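Local coordinates for protein STE5 (Saccharomyces cerevisiae, PDB 3FZE), which scaffolds the yeast pheromone-response MAP kinase pathway, through a domain that cocatalyses phosphorylation of the kinase Fus3 by Ste7, at residues F58-R61 against V65-Y68. Residues are numbered along the deposited sequence; the frame is centred on the assembly and turned at random.
Sequences FVDR and VLDY
The carboxylate of Asp-60 has a methyl group of Leu-66 close to it: CD2 of Leu-66 is 4.0 Å from OD2 of Asp-60. CD1 of Leu-66 comes 3.9 Å from CB of Asp-60, and the two side chains cross at about a right angle. OD1 of Asp-60 turns back to the N-H groups of Asn-62 and Tyr-64 in the hairpin turn.

The ring of Phe-58 lies clear of 65-68. CB of Phe-58 lies 4.2 Å from CB of Leu-66. With chi1 at -78°, CG lies anti to the carbonyl carbon, and the ring is carried away from the partner strand. It packs against Leu-24, Ile-26 and Leu-84 and meets the ring of Phe-56, with the planes at about 60°. The Tyr-68 ring makes no contact with 58-61; it meets Trp-97 edge-to-face and Lys-74 by cation-pi.

Two backbone bonds join the antiparallel strands. Phe-58 N donates to Asp-67 O at 2.9 Å. Leu-66 N donates to Phe-58 O at 2.8 Å, nearly straight at 173° but off the carbonyl plane. Val-59 pairs with Val-65 without such bonds. The register slips by one residue here, a beta bulge at Leu-66.

Asp-67 OD1 forms a salt bridge with Lys-74 NZ and accepts a weak bond from Tyr-68 N. In this edge hairpin of the vWA-like domain, two backbone bonds hold the strands, the bulge leaves buried Asp-67 N without a partner in the model, and turn N-H groups and Lys-74 hold the carboxylates.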
loop_
_atom_site.group_PDB
_atom_site.type_symbol
_atom_site.label_atom_id
_atom_site.label_comp_id
_atom_site.label_asym_id
_atom_site.label_seq_id
_atom_site.Cartn_x
_atom_site.Cartn_y
_atom_site.Cartn_z
ATOM N N PHE A 58 -2.141 3.810 6.423
ATOM C CA PHE A 58 -3.326 2.968 6.515
ATOM C C PHE A 58 -4.573 3.836 6.441
ATOM O O PHE A 58 -4.651 4.865 7.109
ATOM C CB PHE A 58 -3.336 2.196 7.835
ATOM C CG PHE A 58 -2.428 1.004 7.852
ATOM C CD1 PHE A 58 -2.767 -0.153 7.167
ATOM C CD2 PHE A 58 -1.255 1.029 8.581
ATOM C CE1 PHE A 58 -1.927 -1.267 7.190
ATOM C CE2 PHE A 58 -0.411 -0.080 8.617
ATOM C CZ PHE A 58 -0.747 -1.217 7.910
ATOM N N VAL A 59 -5.541 3.408 5.634
ATOM C CA VAL A 59 -6.780 4.157 5.414
ATOM C C VAL A 59 -7.965 3.225 5.605
ATOM O O VAL A 59 -7.935 2.079 5.154
ATOM C CB VAL A 59 -6.815 4.742 3.992
ATOM C CG1 VAL A 59 -8.098 5.556 3.760
ATOM C CG2 VAL A 59 -5.576 5.593 3.753
ATOM N N ASP A 60 -9.010 3.698 6.277
ATOM C CA ASP A 60 -10.199 2.863 6.455
ATOM C C ASP A 60 -11.129 2.889 5.237
ATOM O O ASP A 60 -10.877 3.596 4.260
ATOM C CB ASP A 60 -10.924 3.124 7.796
ATOM C CG ASP A 60 -11.753 4.416 7.821
ATOM O OD1 ASP A 60 -12.033 5.007 6.762
ATOM O OD2 ASP A 60 -12.144 4.822 8.937
ATOM N N ARG A 61 -12.197 2.104 5.292
ATOM C CA ARG A 61 -13.063 1.951 4.132
ATOM C C ARG A 61 -13.834 3.218 3.770
ATOM O O ARG A 61 -14.368 3.322 2.667
ATOM C CB ARG A 61 -14.017 0.773 4.310
ATOM C CG ARG A 61 -15.007 0.923 5.434
ATOM C CD ARG A 61 -15.792 -0.368 5.587
ATOM N NE ARG A 61 -16.852 -0.254 6.581
ATOM C CZ ARG A 61 -17.713 -1.226 6.868
ATOM N NH1 ARG A 61 -17.645 -2.390 6.232
ATOM N NH2 ARG A 61 -18.648 -1.032 7.788
ATOM N N VAL A 65 -7.738 8.457 7.448
ATOM C CA VAL A 65 -6.361 8.062 7.735
ATOM C C VAL A 65 -6.281 7.512 9.145
ATOM O O VAL A 65 -6.676 8.182 10.100
ATOM C CB VAL A 65 -5.397 9.257 7.622
ATOM C CG1 VAL A 65 -3.972 8.849 8.050
ATOM C CG2 VAL A 65 -5.401 9.829 6.210
ATOM N N LEU A 66 -5.752 6.298 9.272
ATOM C CA LEU A 66 -5.649 5.629 10.562
ATOM C C LEU A 66 -4.270 5.784 11.187
ATOM O O LEU A 66 -4.140 5.979 12.395
ATOM C CB LEU A 66 -6.006 4.147 10.425
ATOM C CG LEU A 66 -7.391 3.861 9.833
ATOM C CD1 LEU A 66 -7.651 2.364 9.794
ATOM C CD2 LEU A 66 -8.485 4.567 10.630
ATOM N N ASP A 67 -3.233 5.705 10.363
ATOM C CA ASP A 67 -1.885 5.923 10.846
ATOM C C ASP A 67 -1.000 6.013 9.620
ATOM O O ASP A 67 -1.425 5.668 8.514
ATOM C CB ASP A 67 -1.427 4.792 11.759
ATOM C CG ASP A 67 -0.226 5.173 12.593
ATOM O OD1 ASP A 67 0.060 6.388 12.707
ATOM O OD2 ASP A 67 0.432 4.256 13.126
ATOM N N TYR A 68 0.206 6.521 9.807
ATOM C CA TYR A 68 1.092 6.779 8.678
ATOM C C TYR A 68 2.473 7.093 9.202
ATOM O O TYR A 68 2.651 7.361 10.385
ATOM C CB TYR A 68 0.597 7.982 7.872
ATOM C CG TYR A 68 0.580 9.239 8.687
ATOM C CD1 TYR A 68 1.722 10.011 8.833
ATOM C CD2 TYR A 68 -0.577 9.635 9.352
ATOM C CE1 TYR A 68 1.712 11.152 9.604
ATOM C CE2 TYR A 68 -0.595 10.768 10.118
ATOM C CZ TYR A 68 0.548 11.526 10.241
ATOM O OH TYR A 68 0.510 12.662 11.017
#